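PDB 7KFF: tRNA (guanine-N(1)-)-methyltransferase from Corynebacterium diphtheriae, which catalyses transfer of a methyl group from S-adenosyl-L-methionine to N1 of guanine 37 in tRNA, and is seen here with the product S-adenosyl-L-homocysteine. Local coordinates for residues A[166-171]-A[198-203]; A[270-275]-A[292-297]. All coordinates share one frame; numbering follows the deposited sequence.

Interaction 1 of 2, residues A[166-171]-A[198-203]; sequences CGRYEG and GGEVAV. With SAH (S-adenosyl-L-homocysteine), chain C.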
ATOM      1  N   CYS A 166       8.380   0.194 -12.474  1.00 13.30           N
ATOM      2  CA  CYS A 166       8.026  -0.903 -11.580  1.00 13.26           C
ATOM      3  C   CYS A 166       9.135  -1.933 -11.457  1.00 13.43           C
ATOM      4  O   CYS A 166       9.460  -2.621 -12.425  1.00 15.06           O
ATOM      5  CB  CYS A 166       6.762  -1.618 -12.037  1.00 14.75           C
ATOM      6  SG  CYS A 166       5.322  -0.559 -12.147  1.00 15.94           S
ATOM      7  N   GLY A 167       9.678  -2.087 -10.246  1.00 14.17           N
ATOM      8  CA  GLY A 167      10.687  -3.090 -10.015  1.00 14.80           C
ATOM      9  C   GLY A 167      10.110  -4.458  -9.691  1.00 14.95           C
ATOM     10  O   GLY A 167       8.967  -4.591  -9.241  1.00 14.99           O
ATOM     11  N   ARG A 168      10.933  -5.466  -9.935  1.00 15.09           N
ATOM     12  CA  ARG A 168      10.722  -6.845  -9.539  1.00 15.16           C
ATOM     13  C   ARG A 168      12.089  -7.368  -9.091  1.00 14.87           C
ATOM     14  O   ARG A 168      13.118  -6.715  -9.312  1.00 16.45           O
ATOM     15  CB  ARG A 168      10.209  -7.661 -10.737  1.00 16.63           C
ATOM     16  CG  ARG A 168       8.773  -7.346 -11.147  1.00 17.53           C
ATOM     17  CD  ARG A 168       7.789  -8.217 -10.425  1.00 17.77           C
ATOM     18  NE  ARG A 168       6.434  -7.680 -10.390  1.00 15.96           N
ATOM     19  CZ  ARG A 168       5.398  -8.327  -9.869  1.00 15.50           C
ATOM     20  NH1 ARG A 168       5.515  -9.578  -9.453  1.00 16.37           N
ATOM     21  NH2 ARG A 168       4.229  -7.732  -9.766  1.00 16.12           N
ATOM     22  N   TYR A 169      12.091  -8.547  -8.465  1.00 16.93           N
ATOM     23  CA  TYR A 169      13.331  -9.229  -8.098  1.00 16.96           C
ATOM     24  C   TYR A 169      14.033  -8.385  -7.031  1.00 17.41           C
ATOM     25  O   TYR A 169      13.413  -8.014  -6.034  1.00 18.44           O
ATOM     26  CB  TYR A 169      14.155  -9.545  -9.345  1.00 18.93           C
ATOM     27  CG  TYR A 169      13.294 -10.100 -10.462  1.00 20.80           C
ATOM     28  CD1 TYR A 169      12.340 -11.099 -10.225  1.00 21.77           C
ATOM     29  CD2 TYR A 169      13.401  -9.591 -11.746  1.00 21.53           C
ATOM     30  CE1 TYR A 169      11.543 -11.589 -11.259  1.00 23.61           C
ATOM     31  CE2 TYR A 169      12.632 -10.086 -12.782  1.00 22.86           C
ATOM     32  CZ  TYR A 169      11.696 -11.074 -12.530  1.00 23.93           C
ATOM     33  OH  TYR A 169      10.913 -11.555 -13.545  1.00 27.19           O
ATOM     34  N   GLU A 170      15.328  -8.109  -7.198  1.00 17.21           N
ATOM     35  CA  GLU A 170      16.025  -7.276  -6.218  1.00 18.65           C
ATOM     36  C   GLU A 170      15.795  -5.792  -6.450  1.00 19.54           C
ATOM     37  O   GLU A 170      16.189  -4.964  -5.620  1.00 24.03           O
ATOM     38  CB  GLU A 170      17.523  -7.556  -6.265  1.00 22.55           C
ATOM     39  CG  GLU A 170      17.888  -8.984  -5.892  1.00 28.66           C
ATOM     40  CD  GLU A 170      17.349  -9.383  -4.534  1.00 37.31           C
ATOM     41  OE1 GLU A 170      16.532 -10.330  -4.472  1.00 38.39           O
ATOM     42  OE2 GLU A 170      17.749  -8.749  -3.532  1.00 43.16           O
ATOM     43  N   GLY A 171      15.158  -5.444  -7.563  1.00 17.03           N
ATOM     44  CA  GLY A 171      14.920  -4.064  -7.912  1.00 16.71           C
ATOM     45  C   GLY A 171      15.651  -3.663  -9.171  1.00 15.29           C
ATOM     46  O   GLY A 171      16.105  -4.509  -9.950  1.00 17.25           O
ATOM     47  N   GLY A 198       6.418  -6.794  -6.181  1.00 13.49           N
ATOM     48  CA  GLY A 198       6.737  -5.915  -7.284  1.00 13.04           C
ATOM     49  C   GLY A 198       6.186  -4.529  -7.047  1.00 12.39           C
ATOM     50  O   GLY A 198       5.346  -4.308  -6.172  1.00 13.54           O
ATOM     51  N   GLY A 199       6.654  -3.597  -7.859  1.00 12.19           N
ATOM     52  CA  GLY A 199       6.181  -2.227  -7.772  1.00 13.15           C
ATOM     53  C   GLY A 199       4.812  -1.953  -8.354  1.00 12.55           C
ATOM     54  O   GLY A 199       4.237  -0.900  -8.053  1.00 12.88           O
ATOM     55  N   GLU A 200       4.260  -2.875  -9.148  1.00 12.03           N
ATOM     56  CA  GLU A 200       2.969  -2.634  -9.796  1.00 11.89           C
ATOM     57  C   GLU A 200       1.856  -2.316  -8.794  1.00 11.56           C
ATOM     58  O   GLU A 200       1.072  -1.382  -9.006  1.00 12.24           O
ATOM     59  CB  GLU A 200       2.580  -3.840 -10.637  1.00 13.12           C
ATOM     60  CG  GLU A 200       3.485  -4.071 -11.872  1.00 13.81           C
ATOM     61  CD  GLU A 200       4.833  -4.744 -11.622  1.00 14.95           C
ATOM     62  OE1 GLU A 200       5.170  -5.119 -10.475  1.00 14.98           O
ATOM     63  OE2 GLU A 200       5.561  -4.897 -12.620  1.00 16.06           O
ATOM     64  N   VAL A 201       1.759  -3.091  -7.715  1.00 11.98           N
ATOM     65  CA  VAL A 201       0.693  -2.835  -6.750  1.00 11.69           C
ATOM     66  C   VAL A 201       0.887  -1.481  -6.084  1.00 11.95           C
ATOM     67  O   VAL A 201      -0.091  -0.804  -5.750  1.00 12.45           O
ATOM     68  CB  VAL A 201       0.547  -3.980  -5.731  1.00 12.20           C
ATOM     69  CG1 VAL A 201       1.695  -4.015  -4.723  1.00 13.75           C
ATOM     70  CG2 VAL A 201      -0.780  -3.886  -5.015  1.00 13.42           C
ATOM     71  N   ALA A 202       2.134  -1.060  -5.892  1.00 12.10           N
ATOM     72  CA  ALA A 202       2.375   0.259  -5.321  1.00 12.57           C
ATOM     73  C   ALA A 202       1.928   1.366  -6.266  1.00 12.96           C
ATOM     74  O   ALA A 202       1.469   2.412  -5.801  1.00 12.89           O
ATOM     75  CB  ALA A 202       3.855   0.404  -4.991  1.00 13.14           C
ATOM     76  N   VAL A 203       2.017   1.143  -7.589  1.00 12.81           N
ATOM     77  CA  VAL A 203       1.449   2.088  -8.547  1.00 12.75           C
ATOM     78  C   VAL A 203      -0.054   2.221  -8.329  1.00 12.44           C
ATOM     79  O   VAL A 203      -0.601   3.325  -8.305  1.00 13.01           O
ATOM     80  CB  VAL A 203       1.771   1.665  -9.986  1.00 13.57           C
ATOM     81  CG1 VAL A 203       1.078   2.619 -10.948  1.00 15.10           C
ATOM     82  CG2 VAL A 203       3.282   1.639 -10.195  1.00 14.40           C
TER
HETATM   83  N   SAH C 302      15.526  -7.032  -1.668  1.00 47.70           N
HETATM   84  CA  SAH C 302      14.619  -5.903  -1.730  1.00 44.24           C
HETATM   85  CB  SAH C 302      13.299  -6.432  -2.245  1.00 38.65           C
HETATM   86  CG  SAH C 302      12.822  -5.827  -3.553  1.00 29.01           C
HETATM   87  SD  SAH C 302      11.093  -6.258  -3.601  1.00 21.49           S
HETATM   88  C   SAH C 302      14.372  -5.226  -0.393  1.00 47.02           C
HETATM   89  O   SAH C 302      13.860  -5.837   0.542  1.00 49.05           O
HETATM   90  OXT SAH C 302      14.657  -4.040  -0.236  1.00 45.28           O
HETATM   91  C5' SAH C 302      10.845  -6.049  -5.359  1.00 18.08           C
HETATM   92  C4' SAH C 302      10.192  -4.738  -5.747  1.00 15.41           C
HETATM   93  O4' SAH C 302       8.890  -4.622  -5.175  1.00 13.82           O
HETATM   94  C3' SAH C 302      10.915  -3.442  -5.347  1.00 15.41           C
HETATM   95  O3' SAH C 302      11.998  -3.187  -6.165  1.00 19.11           O
HETATM   96  C2' SAH C 302       9.770  -2.435  -5.459  1.00 13.71           C
HETATM   97  O2' SAH C 302       9.517  -2.098  -6.801  1.00 15.64           O
HETATM   98  C1' SAH C 302       8.606  -3.253  -4.942  1.00 13.33           C
HETATM   99  N9  SAH C 302       8.388  -3.079  -3.494  1.00 12.18           N
HETATM  100  C8  SAH C 302       8.585  -4.011  -2.500  1.00 12.50           C
HETATM  101  N7  SAH C 302       8.195  -3.491  -1.322  1.00 12.86           N
HETATM  102  C5  SAH C 302       7.769  -2.218  -1.552  1.00 12.10           C
HETATM  103  C6  SAH C 302       7.272  -1.221  -0.725  1.00 11.59           C
HETATM  104  N6  SAH C 302       7.128  -1.354   0.610  1.00 13.12           N
HETATM  105  N1  SAH C 302       6.914  -0.021  -1.294  1.00 12.06           N
HETATM  106  C2  SAH C 302       7.032   0.171  -2.650  1.00 11.82           C
HETATM  107  N3  SAH C 302       7.508  -0.802  -3.476  1.00 12.35           N
HETATM  108  C4  SAH C 302       7.868  -1.966  -2.919  1.00 12.69           C
HETATM  109  O   HOH W   1       8.077  -4.754 -13.691  1.00 16.09           O

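Interaction 2 of 2, residues A[270-275]-A[292-297]; sequences SLKRTW and QAYVEG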
ATOM      1  N   SER A 270     -12.871  10.117  17.226  1.00 19.51           N
ATOM      2  CA  SER A 270     -11.595  10.241  16.533  1.00 19.54           C
ATOM      3  C   SER A 270     -10.429  10.222  17.516  1.00 19.19           C
ATOM      4  O   SER A 270      -9.430   9.518  17.294  1.00 19.16           O
ATOM      5  CB  SER A 270     -11.633  11.510  15.687  1.00 23.52           C
ATOM      6  OG  SER A 270     -10.392  11.804  15.119  1.00 26.67           O
ATOM      7  N   LEU A 271     -10.556  10.932  18.636  1.00 18.74           N
ATOM      8  CA  LEU A 271      -9.529  10.853  19.670  1.00 19.17           C
ATOM      9  C   LEU A 271      -9.402   9.432  20.203  1.00 19.95           C
ATOM     10  O   LEU A 271      -8.288   8.943  20.429  1.00 19.77           O
ATOM     11  CB  LEU A 271      -9.874  11.779  20.832  1.00 20.10           C
ATOM     12  CG  LEU A 271      -9.789  13.271  20.535  1.00 20.53           C
ATOM     13  CD1 LEU A 271     -10.475  14.086  21.612  1.00 22.59           C
ATOM     14  CD2 LEU A 271      -8.316  13.687  20.394  1.00 22.71           C
ATOM     15  N   LYS A 272     -10.537   8.753  20.409  1.00 19.70           N
ATOM     16  CA  LYS A 272     -10.521   7.409  20.976  1.00 19.80           C
ATOM     17  C   LYS A 272      -9.859   6.425  20.015  1.00 20.29           C
ATOM     18  O   LYS A 272      -9.006   5.627  20.423  1.00 19.93           O
ATOM     19  CB  LYS A 272     -11.956   6.973  21.282  1.00 21.41           C
ATOM     20  CG  LYS A 272     -12.108   5.570  21.824  1.00 25.67           C
ATOM     21  CD  LYS A 272     -13.571   5.344  22.236  1.00 30.68           C
ATOM     22  CE  LYS A 272     -13.822   3.953  22.790  1.00 36.70           C
ATOM     23  NZ  LYS A 272     -14.211   3.011  21.717  1.00 40.53           N
ATOM     24  N   ARG A 273     -10.230   6.473  18.729  1.00 19.16           N
ATOM     25  CA  ARG A 273      -9.625   5.557  17.770  1.00 20.06           C
ATOM     26  C   ARG A 273      -8.130   5.821  17.679  1.00 19.28           C
ATOM     27  O   ARG A 273      -7.330   4.884  17.622  1.00 19.59           O
ATOM     28  CB  ARG A 273     -10.284   5.689  16.396  1.00 21.38           C
ATOM     29  CG  ARG A 273      -9.689   4.766  15.312  1.00 25.47           C
ATOM     30  CD  ARG A 273      -9.923   3.288  15.595  1.00 29.52           C
ATOM     31  NE  ARG A 273     -11.311   2.913  15.336  1.00 33.30           N
ATOM     32  CZ  ARG A 273     -11.772   2.452  14.176  1.00 35.29           C
ATOM     33  NH1 ARG A 273     -13.062   2.152  14.057  1.00 37.14           N
ATOM     34  NH2 ARG A 273     -10.951   2.271  13.142  1.00 37.80           N
ATOM     35  N   THR A 274      -7.731   7.098  17.682  1.00 18.08           N
ATOM     36  CA  THR A 274      -6.304   7.415  17.604  1.00 17.76           C
ATOM     37  C   THR A 274      -5.570   6.924  18.850  1.00 18.16           C
ATOM     38  O   THR A 274      -4.480   6.348  18.753  1.00 18.73           O
ATOM     39  CB  THR A 274      -6.114   8.923  17.404  1.00 18.22           C
ATOM     40  OG1 THR A 274      -6.870   9.363  16.265  1.00 18.21           O
ATOM     41  CG2 THR A 274      -4.635   9.257  17.204  1.00 18.94           C
ATOM     42  N   TRP A 275      -6.157   7.135  20.027  1.00 19.83           N
ATOM     43  CA  TRP A 275      -5.555   6.627  21.249  1.00 21.39           C
ATOM     44  C   TRP A 275      -5.425   5.109  21.221  1.00 22.25           C
ATOM     45  O   TRP A 275      -4.396   4.566  21.633  1.00 23.27           O
ATOM     46  CB  TRP A 275      -6.397   7.058  22.445  1.00 24.38           C
ATOM     47  CG  TRP A 275      -5.904   6.512  23.736  1.00 27.60           C
ATOM     48  CD1 TRP A 275      -4.836   6.947  24.460  1.00 30.27           C
ATOM     49  CD2 TRP A 275      -6.452   5.405  24.454  1.00 31.99           C
ATOM     50  NE1 TRP A 275      -4.694   6.189  25.596  1.00 32.64           N
ATOM     51  CE2 TRP A 275      -5.672   5.233  25.614  1.00 33.59           C
ATOM     52  CE3 TRP A 275      -7.530   4.549  24.233  1.00 34.19           C
ATOM     53  CZ2 TRP A 275      -5.937   4.238  26.546  1.00 36.74           C
ATOM     54  CZ3 TRP A 275      -7.791   3.559  25.162  1.00 36.86           C
ATOM     55  CH2 TRP A 275      -6.997   3.410  26.302  1.00 37.54           C
ATOM     56  N   GLN A 292      -7.818  16.748  25.948  1.00 22.33           N
ATOM     57  CA  GLN A 292      -6.870  16.115  26.858  1.00 23.67           C
ATOM     58  C   GLN A 292      -7.598  15.416  27.996  1.00 24.39           C
ATOM     59  O   GLN A 292      -7.252  14.283  28.360  1.00 25.08           O
ATOM     60  CB  GLN A 292      -5.893  17.166  27.384  1.00 25.22           C
ATOM     61  CG  GLN A 292      -4.811  16.616  28.301  1.00 27.66           C
ATOM     62  CD  GLN A 292      -3.856  15.689  27.588  1.00 31.54           C
ATOM     63  OE1 GLN A 292      -3.523  15.886  26.431  1.00 33.33           O
ATOM     64  NE2 GLN A 292      -3.415  14.661  28.288  1.00 34.59           N
ATOM     65  N   ALA A 293      -8.631  16.052  28.542  1.00 24.38           N
ATOM     66  CA  ALA A 293      -9.403  15.413  29.601  1.00 25.30           C
ATOM     67  C   ALA A 293     -10.100  14.157  29.102  1.00 24.39           C
ATOM     68  O   ALA A 293     -10.179  13.154  29.821  1.00 27.09           O
ATOM     69  CB  ALA A 293     -10.414  16.397  30.176  1.00 25.80           C
ATOM     70  N   TYR A 294     -10.602  14.180  27.863  1.00 23.52           N
ATOM     71  CA  TYR A 294     -11.249  12.998  27.314  1.00 24.73           C
ATOM     72  C   TYR A 294     -10.251  11.852  27.200  1.00 25.43           C
ATOM     73  O   TYR A 294     -10.539  10.710  27.581  1.00 27.08           O
ATOM     74  CB  TYR A 294     -11.851  13.322  25.948  1.00 26.01           C
ATOM     75  CG  TYR A 294     -12.488  12.113  25.323  1.00 27.36           C
ATOM     76  CD1 TYR A 294     -13.730  11.663  25.752  1.00 28.67           C
ATOM     77  CD2 TYR A 294     -11.838  11.405  24.324  1.00 27.48           C
ATOM     78  CE1 TYR A 294     -14.312  10.546  25.194  1.00 29.80           C
ATOM     79  CE2 TYR A 294     -12.407  10.289  23.766  1.00 29.37           C
ATOM     80  CZ  TYR A 294     -13.644   9.865  24.197  1.00 29.44           C
ATOM     81  OH  TYR A 294     -14.213   8.748  23.631  1.00 32.07           O
ATOM     82  N   VAL A 295      -9.064  12.140  26.665  1.00 25.49           N
ATOM     83  CA  VAL A 295      -8.059  11.095  26.497  1.00 27.99           C
ATOM     84  C   VAL A 295      -7.588  10.563  27.848  1.00 30.06           C
ATOM     85  O   VAL A 295      -7.369   9.355  28.011  1.00 30.51           O
ATOM     86  CB  VAL A 295      -6.900  11.607  25.624  1.00 28.87           C
ATOM     87  CG1 VAL A 295      -5.766  10.609  25.615  1.00 30.57           C
ATOM     88  CG2 VAL A 295      -7.405  11.856  24.212  1.00 28.07           C
ATOM     89  N   GLU A 296      -7.437  11.442  28.840  1.00 32.70           N
ATOM     90  CA  GLU A 296      -7.076  10.974  30.175  1.00 36.71           C
ATOM     91  C   GLU A 296      -8.137  10.042  30.745  1.00 35.83           C
ATOM     92  O   GLU A 296      -7.810   9.120  31.502  1.00 36.62           O
ATOM     93  CB  GLU A 296      -6.854  12.170  31.106  1.00 42.74           C
ATOM     94  CG  GLU A 296      -5.514  12.866  30.895  1.00 49.60           C
ATOM     95  CD  GLU A 296      -5.426  14.221  31.584  1.00 55.79           C
ATOM     96  OE1 GLU A 296      -6.412  14.639  32.237  1.00 58.45           O
ATOM     97  OE2 GLU A 296      -4.368  14.873  31.461  1.00 56.80           O
ATOM     98  N   GLY A 297      -9.406  10.259  30.395  1.00 35.38           N
ATOM     99  CA  GLY A 297     -10.449   9.340  30.817  1.00 36.75           C
ATOM    100  C   GLY A 297     -10.308   7.969  30.194  1.00 38.64           C
ATOM    101  O   GLY A 297     -10.675   6.962  30.810  1.00 40.30           O
TER

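Interaction 1 of 2, residues A[166-171]-A[198-203]
Arg168 lays one face of its guanidinium over CA of Gly198, which sits 3.5 Å above the plane and toward its rim, while the carboxylate of Glu200 lies at the guanidinium edge. This salt bridge sits behind the pocket backbone and joins two loops that line the S-adenosyl-L-homocysteine site, in the trefoil-knot region of the SPOUT domain, which in TrmD precedes the C-terminal helical domain. The guanidinium grips side-on: Arg168 NE and NH2 both donate to Glu200 OE1, each at 2.9 Å. Glu200 OE1 stays close to the guanidinium plane, yet both nitrogens come from the same face of the carboxylate, whose plane is turned 57° from that of Arg168. A bend at chi2 (79°) brings Glu200 CD beside Cys166 CB, with OE2 3.5 Å from that carbon. That second oxygen has its own partners, Thr23 OG1 and a water that also donates to Cys166 O, so the two carboxylate oxygens are held separately.

In the backbone, Gly199 N donates to Gly167 O at 2.9 Å. Cys166 SG packs on Val203 CG2 at 3.6 Å. Gly167 and Gly199 leave room for ribose O3' and O2' of the ligand, respectively, where a beta carbon would crowd them. The second subunit completes the pocket, with Asp227 and Ser228 of that chain also bonding the ligand. Within the type II' turn 168-171, Glu170 OE1 is bonded to His224 of the second subunit, and Glu170 OE2 accepts a weak hydrogen bond, 3.4 Å long, from the ligand amino nitrogen N.

Interaction 2 of 2, residues A[270-275]-A[292-297]
Tyr294 reaches across from helix 289-299 and lays its ring obliquely against Leu271, with CD2 4.0 Å from Leu271 CB and equally close to CD1 of the same leucine. Its CG stands anti to the backbone N (chi1 178°), and its CB already points toward segment 270-275. The backbone N of Lys272 lies at the ring edge. Farther out, the phenol oxygen Tyr294 OH rests on the aliphatic part of Lys272, 3.7 Å from its CB and just as near its CD. The lysine chain runs extended to CE and bends only at chi4, and its NZ forms a salt bridge with Glu276, one turn along the same helix.

Val295, the next residue along, divides its branches: CG1 approaches Trp275 CD1 at 4.0 Å, and CG2 turns to Leu271 CB at 4.2 Å. Leu271 is thus touched by both Tyr294 and Val295. Leu282 of helix 279-283 adds to the packing on Leu271 and Trp275, and Tyr294 also touches Arg264 and Glu268 of helix 259-277.

Apolar contacts therefore carry the join between the two segments, whose axes approach to 10.0 Å and cross at -49° with their N-to-C directions nearer parallel than antiparallel. The arrangement is helix-helix packing within the C-terminal helical domain, as in other TrmD proteins.

In the fold
The two contacts follow one another along the chain and lie on opposite sides of the chain's centre, with their own centres 39 Å apart and nearest atoms about 22 Å apart. Interaction 1 lines the S-adenosyl-L-homocysteine pocket, contributing seven of its eighteen residues; interaction 2 contributes none and packs helices of the C-terminal part. Interaction 1 meets the second subunit through several residues, among them Gly198, whose N is hydrogen-bonded to Glu208 OE1 of that chain. Interaction 2 meets it through Arg273 alone: this residue of segment 270-275, which takes no part in the packing with 292-297, donates through NH2 to Ala144 O of the second subunit.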